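Local coordinates for protein 4-amino-4-deoxy-L-arabinose transferase or related glycosyltransferases of PMT family (Cupriavidus metallidurans, PDB 5EZM) that probably transfers 4-amino-4-deoxy-L-arabinose onto lipid A, acting as a zinc-binding membrane glycosyltransferase of the GT-C type, at residues A[28-31]-A[32-35]; A[122-125]-A[126-129]; A[415-418]-A[419-422]; A[440-443]-A[444-448]. All blocks are in the same frame, centred on the assembly; numbering follows the deposited sequence.

Contact 1 of 4, residues A[28-31]-A[32-35]. With MPG ([(Z)-octadec-9-enyl] (2R)-2,3-bis(oxidanyl)propanoate), chain B; MPG ([(Z)-octadec-9-enyl] (2R)-2,3-bis(oxidanyl)propanoate), chain C.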
loop_
_atom_site.group_PDB
_atom_site.type_symbol
_atom_site.label_atom_id
_atom_site.label_comp_id
_atom_site.label_asym_id
_atom_site.label_seq_id
_atom_site.Cartn_x
_atom_site.Cartn_y
_atom_site.Cartn_z
ATOM N N SER A 28 23.285 -19.138 -21.331
ATOM C CA SER A 28 21.835 -19.279 -21.416
ATOM C C SER A 28 21.423 -20.743 -21.329
ATOM O O SER A 28 20.500 -21.181 -22.017
ATOM C CB SER A 28 21.309 -18.658 -22.713
ATOM O OG SER A 28 21.832 -19.320 -23.851
ATOM N N ALA A 29 22.113 -21.500 -20.477
ATOM C CA ALA A 29 21.823 -22.918 -20.311
ATOM C C ALA A 29 20.498 -23.115 -19.586
ATOM O O ALA A 29 19.512 -23.555 -20.187
ATOM C CB ALA A 29 22.955 -23.615 -19.554
ATOM N N ALA A 30 20.463 -22.782 -18.296
ATOM C CA ALA A 30 19.285 -22.978 -17.465
ATOM C C ALA A 30 18.325 -21.794 -17.508
ATOM O O ALA A 30 17.561 -21.597 -16.556
ATOM C CB ALA A 30 19.703 -23.262 -16.021
ATOM N N THR A 31 18.347 -21.004 -18.587
ATOM C CA THR A 31 17.404 -19.895 -18.712
ATOM C C THR A 31 15.963 -20.383 -18.648
ATOM O O THR A 31 15.089 -19.677 -18.130
ATOM C CB THR A 31 17.657 -19.132 -20.016
ATOM O OG1 THR A 31 18.992 -18.610 -20.016
ATOM C CG2 THR A 31 16.677 -17.977 -20.171
ATOM N N GLY A 32 15.704 -21.598 -19.140
ATOM C CA GLY A 32 14.383 -22.195 -19.039
ATOM C C GLY A 32 13.849 -22.271 -17.625
ATOM O O GLY A 32 12.631 -22.359 -17.437
ATOM N N TRP A 33 14.730 -22.246 -16.622
ATOM C CA TRP A 33 14.275 -22.134 -15.242
ATOM C C TRP A 33 13.864 -20.703 -14.918
ATOM O O TRP A 33 12.765 -20.467 -14.401
ATOM C CB TRP A 33 15.365 -22.608 -14.278
ATOM C CG TRP A 33 15.629 -24.080 -14.349
ATOM C CD1 TRP A 33 16.768 -24.689 -14.792
ATOM C CD2 TRP A 33 14.731 -25.131 -13.975
ATOM N NE1 TRP A 33 16.635 -26.054 -14.711
ATOM C CE2 TRP A 33 15.393 -26.351 -14.215
ATOM C CE3 TRP A 33 13.431 -25.159 -13.458
ATOM C CZ2 TRP A 33 14.801 -27.587 -13.956
ATOM C CZ3 TRP A 33 12.843 -26.386 -13.203
ATOM C CH2 TRP A 33 13.529 -27.582 -13.452
ATOM N N VAL A 34 14.733 -19.736 -15.232
ATOM C CA VAL A 34 14.437 -18.328 -14.962
ATOM C C VAL A 34 13.107 -17.941 -15.596
ATOM O O VAL A 34 12.178 -17.488 -14.913
ATOM C CB VAL A 34 15.579 -17.430 -15.466
ATOM C CG1 VAL A 34 15.252 -15.965 -15.221
ATOM C CG2 VAL A 34 16.887 -17.811 -14.793
ATOM N N VAL A 35 12.999 -18.138 -16.913
ATOM C CA VAL A 35 11.747 -17.873 -17.621
ATOM C C VAL A 35 10.583 -18.543 -16.909
ATOM O O VAL A 35 9.513 -17.948 -16.739
ATOM C CB VAL A 35 11.851 -18.333 -19.087
ATOM C CG1 VAL A 35 10.542 -18.079 -19.818
ATOM C CG2 VAL A 35 13.001 -17.629 -19.783
HETATM C C2 MPG B . 10.936 -26.389 -17.471
HETATM C C3 MPG B . 12.275 -27.111 -17.527
HETATM C C4 MPG B . 13.399 -26.194 -17.986
HETATM C C5 MPG B . 14.694 -26.957 -18.309
HETATM C C6 MPG B . 15.871 -26.009 -18.595
HETATM C C1 MPG B . 9.782 -27.338 -17.137
HETATM C C2 MPG C . 14.451 -29.859 -10.448
HETATM C C3 MPG C . 15.902 -29.436 -10.648
HETATM C C4 MPG C . 16.634 -30.322 -11.644
HETATM C C5 MPG C . 18.024 -29.773 -12.013
HETATM C C6 MPG C . 18.539 -30.338 -13.347
HETATM C C1 MPG C . 13.638 -28.811 -9.683
#

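Contact 2 of 4, residues A[122-125]-A[126-129]. With MPG ([(Z)-octadec-9-enyl] (2R)-2,3-bis(oxidanyl)propanoate), chain F.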
loop_
_atom_site.group_PDB
_atom_site.type_symbol
_atom_site.label_atom_id
_atom_site.label_comp_id
_atom_site.label_asym_id
_atom_site.label_seq_id
_atom_site.Cartn_x
_atom_site.Cartn_y
_atom_site.Cartn_z
ATOM N N ILE A 122 10.994 -3.751 -7.695
ATOM C CA ILE A 122 11.847 -4.907 -7.967
ATOM C C ILE A 122 12.773 -4.612 -9.140
ATOM O O ILE A 122 14.001 -4.727 -9.034
ATOM C CB ILE A 122 10.997 -6.161 -8.234
ATOM C CG1 ILE A 122 10.209 -6.556 -6.986
ATOM C CG2 ILE A 122 11.886 -7.305 -8.700
ATOM C CD1 ILE A 122 9.324 -7.774 -7.187
ATOM N N GLY A 123 12.194 -4.201 -10.268
ATOM C CA GLY A 123 12.928 -3.952 -11.491
ATOM C C GLY A 123 14.054 -2.949 -11.360
ATOM O O GLY A 123 15.212 -3.283 -11.627
ATOM N N VAL A 124 13.737 -1.719 -10.947
ATOM C CA VAL A 124 14.782 -0.704 -10.853
ATOM C C VAL A 124 15.774 -1.046 -9.749
ATOM O O VAL A 124 16.970 -0.733 -9.859
ATOM C CB VAL A 124 14.165 0.694 -10.658
ATOM C CG1 VAL A 124 13.199 1.002 -11.792
ATOM C CG2 VAL A 124 13.473 0.804 -9.308
ATOM N N SER A 125 15.314 -1.710 -8.682
ATOM C CA SER A 125 16.229 -2.101 -7.616
ATOM C C SER A 125 17.290 -3.063 -8.135
ATOM O O SER A 125 18.492 -2.854 -7.921
ATOM C CB SER A 125 15.456 -2.722 -6.456
ATOM O OG SER A 125 14.692 -1.742 -5.778
ATOM N N MET A 126 16.875 -4.116 -8.836
ATOM C CA MET A 126 17.889 -5.015 -9.364
ATOM C C MET A 126 18.588 -4.450 -10.595
ATOM O O MET A 126 19.618 -4.995 -11.009
ATOM C CB MET A 126 17.292 -6.396 -9.656
ATOM C CG MET A 126 16.068 -6.422 -10.536
ATOM S SD MET A 126 15.274 -8.046 -10.442
ATOM C CE MET A 126 16.566 -9.105 -11.087
ATOM N N MET A 127 18.078 -3.363 -11.176
ATOM C CA MET A 127 18.847 -2.656 -12.194
ATOM C C MET A 127 20.049 -1.959 -11.571
ATOM O O MET A 127 21.184 -2.115 -12.038
ATOM C CB MET A 127 17.965 -1.649 -12.931
ATOM C CG MET A 127 18.740 -0.820 -13.947
ATOM S SD MET A 127 17.739 0.351 -14.879
ATOM C CE MET A 127 17.132 1.401 -13.557
ATOM N N ALA A 128 19.816 -1.180 -10.509
ATOM C CA ALA A 128 20.929 -0.554 -9.802
ATOM C C ALA A 128 21.871 -1.604 -9.225
ATOM O O ALA A 128 23.101 -1.456 -9.292
ATOM C CB ALA A 128 20.400 0.363 -8.699
ATOM N N ALA A 129 21.311 -2.678 -8.662
ATOM C CA ALA A 129 22.145 -3.757 -8.144
ATOM C C ALA A 129 23.012 -4.359 -9.242
ATOM O O ALA A 129 24.207 -4.594 -9.037
ATOM C CB ALA A 129 21.273 -4.834 -7.500
HETATM C C2 MPG F . 6.376 -2.234 -14.811
HETATM C C3 MPG F . 7.737 -2.229 -14.125
HETATM C C4 MPG F . 8.799 -2.995 -14.902
HETATM C C5 MPG F . 10.171 -2.911 -14.214
HETATM C C6 MPG F . 11.329 -2.739 -15.210
HETATM C C7 MPG F . 12.530 -2.006 -14.585
HETATM C C8 MPG F . 13.798 -2.088 -15.467
HETATM C C1 MPG F . 5.429 -1.187 -14.219
#

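Contact 3 of 4, residues A[415-418]-A[419-422]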
loop_
_atom_site.group_PDB
_atom_site.type_symbol
_atom_site.label_atom_id
_atom_site.label_comp_id
_atom_site.label_asym_id
_atom_site.label_seq_id
_atom_site.Cartn_x
_atom_site.Cartn_y
_atom_site.Cartn_z
ATOM N N VAL A 415 -1.642 -23.286 6.458
ATOM C CA VAL A 415 -1.237 -23.651 5.103
ATOM C C VAL A 415 -0.079 -22.774 4.639
ATOM O O VAL A 415 0.871 -23.258 4.010
ATOM C CB VAL A 415 -2.439 -23.560 4.140
ATOM C CG1 VAL A 415 -1.979 -23.623 2.691
ATOM C CG2 VAL A 415 -3.432 -24.675 4.425
ATOM N N ALA A 416 -0.131 -21.478 4.958
ATOM C CA ALA A 416 0.938 -20.569 4.551
ATOM C C ALA A 416 2.280 -21.001 5.136
ATOM O O ALA A 416 3.282 -21.113 4.417
ATOM C CB ALA A 416 0.597 -19.137 4.967
ATOM N N PHE A 417 2.322 -21.261 6.444
ATOM C CA PHE A 417 3.584 -21.712 7.021
ATOM C C PHE A 417 3.983 -23.083 6.488
ATOM O O PHE A 417 5.179 -23.396 6.419
ATOM C CB PHE A 417 3.502 -21.718 8.547
ATOM C CG PHE A 417 3.599 -20.347 9.157
ATOM C CD1 PHE A 417 4.780 -19.628 9.083
ATOM C CD2 PHE A 417 2.509 -19.776 9.793
ATOM C CE1 PHE A 417 4.875 -18.365 9.635
ATOM C CE2 PHE A 417 2.596 -18.512 10.349
ATOM C CZ PHE A 417 3.781 -17.805 10.270
ATOM N N VAL A 418 3.011 -23.904 6.082
ATOM C CA VAL A 418 3.346 -25.212 5.528
ATOM C C VAL A 418 4.044 -25.057 4.180
ATOM O O VAL A 418 5.064 -25.704 3.920
ATOM C CB VAL A 418 2.094 -26.102 5.427
ATOM C CG1 VAL A 418 2.354 -27.286 4.507
ATOM C CG2 VAL A 418 1.703 -26.608 6.805
ATOM N N VAL A 419 3.519 -24.193 3.307
ATOM C CA VAL A 419 4.179 -24.009 2.016
ATOM C C VAL A 419 5.530 -23.327 2.207
ATOM O O VAL A 419 6.483 -23.608 1.464
ATOM C CB VAL A 419 3.269 -23.249 1.023
ATOM C CG1 VAL A 419 2.772 -21.960 1.605
ATOM C CG2 VAL A 419 3.996 -22.977 -0.288
ATOM N N MET A 420 5.656 -22.453 3.212
ATOM C CA MET A 420 6.979 -21.938 3.559
ATOM C C MET A 420 7.935 -23.077 3.896
ATOM O O MET A 420 9.069 -23.121 3.400
ATOM C CB MET A 420 6.885 -20.964 4.732
ATOM C CG MET A 420 6.204 -19.653 4.412
ATOM S SD MET A 420 6.172 -18.558 5.845
ATOM C CE MET A 420 4.958 -17.352 5.311
ATOM N N LEU A 421 7.489 -24.015 4.735
ATOM C CA LEU A 421 8.344 -25.138 5.110
ATOM C C LEU A 421 8.705 -25.991 3.901
ATOM O O LEU A 421 9.845 -26.451 3.776
ATOM C CB LEU A 421 7.657 -25.988 6.178
ATOM C CG LEU A 421 7.608 -25.380 7.577
ATOM C CD1 LEU A 421 6.832 -26.281 8.525
ATOM C CD2 LEU A 421 9.017 -25.142 8.089
ATOM N N LEU A 422 7.745 -26.218 3.002
ATOM C CA LEU A 422 8.036 -26.971 1.787
ATOM C C LEU A 422 9.126 -26.288 0.976
ATOM O O LEU A 422 10.129 -26.913 0.613
ATOM C CB LEU A 422 6.766 -27.138 0.952
ATOM C CG LEU A 422 5.666 -28.009 1.562
ATOM C CD1 LEU A 422 4.422 -28.008 0.687
ATOM C CD2 LEU A 422 6.167 -29.428 1.779
#

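Contact 4 of 4, residues A[440-443]-A[444-448]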
loop_
_atom_site.group_PDB
_atom_site.type_symbol
_atom_site.label_atom_id
_atom_site.label_comp_id
_atom_site.label_asym_id
_atom_site.label_seq_id
_atom_site.Cartn_x
_atom_site.Cartn_y
_atom_site.Cartn_z
ATOM N N ALA A 440 16.688 -18.969 -4.634
ATOM C CA ALA A 440 15.560 -18.708 -5.525
ATOM C C ALA A 440 14.342 -19.537 -5.132
ATOM O O ALA A 440 13.227 -19.009 -5.019
ATOM C CB ALA A 440 15.959 -18.995 -6.973
ATOM N N VAL A 441 14.537 -20.840 -4.918
ATOM C CA VAL A 441 13.433 -21.705 -4.512
ATOM C C VAL A 441 12.896 -21.286 -3.147
ATOM O O VAL A 441 11.680 -21.253 -2.923
ATOM C CB VAL A 441 13.889 -23.175 -4.515
ATOM C CG1 VAL A 441 12.790 -24.067 -3.991
ATOM C CG2 VAL A 441 14.297 -23.597 -5.920
ATOM N N TYR A 442 13.797 -20.957 -2.219
ATOM C CA TYR A 442 13.389 -20.518 -0.886
ATOM C C TYR A 442 12.542 -19.250 -0.958
ATOM O O TYR A 442 11.475 -19.162 -0.337
ATOM C CB TYR A 442 14.639 -20.312 -0.033
ATOM C CG TYR A 442 14.483 -19.459 1.205
ATOM C CD1 TYR A 442 14.169 -20.031 2.429
ATOM C CD2 TYR A 442 14.694 -18.086 1.157
ATOM C CE1 TYR A 442 14.047 -19.258 3.567
ATOM C CE2 TYR A 442 14.574 -17.304 2.288
ATOM C CZ TYR A 442 14.250 -17.896 3.490
ATOM O OH TYR A 442 14.129 -17.124 4.620
ATOM N N ALA A 443 12.999 -18.257 -1.725
ATOM C CA ALA A 443 12.247 -17.015 -1.866
ATOM C C ALA A 443 10.900 -17.252 -2.535
ATOM O O ALA A 443 9.902 -16.619 -2.170
ATOM C CB ALA A 443 13.062 -15.994 -2.659
ATOM N N MET A 444 10.851 -18.151 -3.524
ATOM C CA MET A 444 9.570 -18.489 -4.140
ATOM C C MET A 444 8.623 -19.120 -3.125
ATOM O O MET A 444 7.427 -18.795 -3.088
ATOM C CB MET A 444 9.788 -19.426 -5.326
ATOM C CG MET A 444 8.508 -19.990 -5.917
ATOM S SD MET A 444 7.441 -18.732 -6.647
ATOM C CE MET A 444 8.378 -18.276 -8.104
ATOM N N GLY A 445 9.141 -20.017 -2.284
ATOM C CA GLY A 445 8.311 -20.606 -1.247
ATOM C C GLY A 445 7.788 -19.574 -0.269
ATOM O O GLY A 445 6.615 -19.602 0.108
ATOM N N MET A 446 8.651 -18.645 0.151
ATOM C CA MET A 446 8.219 -17.581 1.053
ATOM C C MET A 446 7.144 -16.720 0.407
ATOM O O MET A 446 6.119 -16.416 1.027
ATOM C CB MET A 446 9.416 -16.724 1.464
ATOM C CG MET A 446 10.360 -17.419 2.412
ATOM S SD MET A 446 9.526 -17.801 3.958
ATOM C CE MET A 446 10.290 -19.364 4.353
ATOM N N TYR A 447 7.363 -16.319 -0.848
ATOM C CA TYR A 447 6.413 -15.449 -1.531
ATOM C C TYR A 447 5.054 -16.123 -1.670
ATOM O O TYR A 447 4.015 -15.515 -1.385
ATOM C CB TYR A 447 6.964 -15.052 -2.900
ATOM C CG TYR A 447 5.930 -14.455 -3.824
ATOM C CD1 TYR A 447 5.353 -13.224 -3.546
ATOM C CD2 TYR A 447 5.538 -15.118 -4.978
ATOM C CE1 TYR A 447 4.411 -12.674 -4.388
ATOM C CE2 TYR A 447 4.600 -14.573 -5.827
ATOM C CZ TYR A 447 4.040 -13.353 -5.527
ATOM O OH TYR A 447 3.101 -12.807 -6.369
ATOM N N LEU A 448 5.042 -17.386 -2.104
ATOM C CA LEU A 448 3.780 -18.114 -2.174
ATOM C C LEU A 448 3.148 -18.243 -0.793
ATOM O O LEU A 448 1.923 -18.170 -0.653
ATOM C CB LEU A 448 3.998 -19.491 -2.801
ATOM C CG LEU A 448 4.465 -19.518 -4.260
ATOM C CD1 LEU A 448 4.623 -20.949 -4.751
ATOM C CD2 LEU A 448 3.513 -18.742 -5.154
#

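Contact 1 of 4, residues A[28-31]-A[32-35]
A chi1 of -68° places CG of Trp33 opposite its own carbonyl carbon, and a chi2 of 113° turns the pyrrole side of the indole back toward Ala30, whose CB meets CD1 of Trp33 at 3.5 Å. This methyl lies at the ring edge, in the indole plane. One face of the same ring is covered by the MPG of chain B, whose C6 comes 4.0 Å from Trp33 NE1. A second lipid, the MPG of chain C, approaches the far end obliquely, with its C2 3.9 Å from Trp33 CH2. With a serine here the chain B tail would probably lose the flat surface it lies against, and a gap would be likely to open beside Ala30 CB. The backbone identifies the first turn of helix 31-47, predicted to span the membrane. Ala30 holds the N-cap position, and its O takes Trp33 N at 2.9 Å, the donor standing 54° above the carbonyl plane. One residue on, Thr31 O receives Val35 N at 2.9 Å in the regular i to i+4 pattern. The same two residues also touch through their methyls, Thr31 CG2 to Val35 CG2 at 3.7 Å, their side chains crossing at a slant.

Contact 2 of 4, residues A[122-125]-A[126-129]
Ile122 and Met126 form an apolar contact one helical turn apart, wholly buried and set in helix 112-133, most of which is predicted to cross the membrane. Their side chains run side by side and point the same way, with Ile122 CG2 3.9 Å from Met126 SD. The sulfur gets there because chi1 of Met126, at 53°, puts CG between the backbone N and the carbonyl carbon, and an extended chi2 of -166° carries SD alongside Ile122; the bend at chi3 turns only the terminal methyl. Shortening this residue to an alanine would remove the thioether, which would probably leave Ile122 CG2 without its neighbour and open a gap on the lipid-facing side that Met126 shares with Gly123. At Gly123 no side chain intervenes, and the tail of the chain F MPG lies directly against the main chain, its C7 3.7 Å from Gly123 CA. On another flank of the helix the methyl CE of Met127 comes 4.2 Å from Val124 CB, a looser touch; Val124 and Met127 both go on to pack against helix 160-178. Ser125 turns its OG back to hydrogen-bond with Gly121 O, so the hydroxyl is satisfied within its own helix, while Ser125 and Ala129 lie on helix 135-147. Four consecutive i to i+4 bonds carry the backbone, from Met126 N to Ile122 O (2.9 Å) through Ala129 N to Ser125 O (2.9 Å). Such unbroken bonding and mostly apolar side chains are those of a membrane-spanning helix, here one belonging to a GT-C fold enzyme, with lipid lying against Gly123.

Contact 3 of 4, residues A[415-418]-A[419-422]
Val415 O accepts Val419 N at 2.9 Å, opening a run of four i to i+4 hydrogen bonds that ends with Leu422 N on Val418 O, also at 2.9 Å. All eight residues have helical backbone angles, so 415-418 and 419-422 are successive turns of one alpha-helix. One side-chain contact joins residues three apart. Phe417 and Met420 extend side by side in the same direction, and Met420 SD approaches the aromatic CD1 of Phe417 to 3.7 Å. From the ring centroid of Phe417 the Met420 sulfur is 4.6 Å away and 52° off the ring normal, an oblique Met-aromatic contact. A chi1 of -69° sets Met420 CG opposite its carbonyl carbon, and from there the chain runs straight out, which brings the sulfur to the CD1-CE1 side of the ring. Farther round the helix, Val418 CG1 and Leu422 CD1 are 4.4 Å apart, a loose pair at the surface, where a lipid-facing position would suit their apolar ends. The side chain of Val419 is about 4 Å from a bound MPG. Two neighbouring helices pack against this predicted transmembrane segment of helix 403-430: Phe417, Val418 and Leu421 rest on Leu387 of helix 369-389, while Val415, Ala416 and Met420 pack on helix 435-456 at Val452, Ala453 and Phe450.

Contact 4 of 4, residues A[440-443]-A[444-448]
Tyr442 and Met446, one turn apart, make up the tight part of this contact. Met446 lays its CG over one face of the phenol ring, 4.2 Å from the Tyr442 centroid and 15° off the ring normal, a CH-pi contact displaced toward the rim. The two side chains slant across each other. Because the methionine bends at chi2 (-63°) and again at chi3, its end folds back toward the ring, and Met446 CE reaches Tyr442 CE1 at 3.8 Å. The sulfur stands farther off: Met446 SD is 5.2 Å from the Tyr442 centroid, an oblique Met-aromatic approach. Several outside groups fix the ring in turn: Tyr442 OH is hydrogen-bonded to Pro298 O, Trp372 meets the ring edge-to-face, and Trp299 also borders it. The other part of the contact is much looser. Ala440 and Met444 are joined through the main chain, by Met444 N on Ala440 O at 2.9 Å, and the methionine tip leads away from the preceding turn toward Phe37. This side is lined partly by lipid: bound MPG molecules touch Ala440 and Val441, which also meet Leu143 and Val426. Gly445 adds no side chain to either part, though its N hydrogen-bonds to Val441 O at 2.9 Å, in the same i to i+4 pattern. Helix 435-456 packs against several others: Met444, Tyr447 and Leu448 face helix 31-47, Ala443 and Tyr447 lie on helix 135-147, Tyr442 and Met446 press on Met379 of helix 369-389, and Val441 meets helix 403-430.

How the contacts relate
Contacts 3 and 4 are the one touching pair: their centres lie 10 Å apart, and Met420 CB meets Met446 CE at 3.8 Å, so the two methionines that each meet an aromatic ring in their own contact also join consecutive helices 403-430 and 435-456. Contact 1 stands about 17 Å, centre to centre, from contact 4, yet Val34 and Ala440 line the same MPG pocket. Contact 2 is about 19 Å from contact 4 between centres, with nearest atoms about 7 Å apart. All four lie in predicted transmembrane segments and away from the zinc site; Ala128 of contact 2 has its side chain about 10 Å from the bound decaprenyl phosphate.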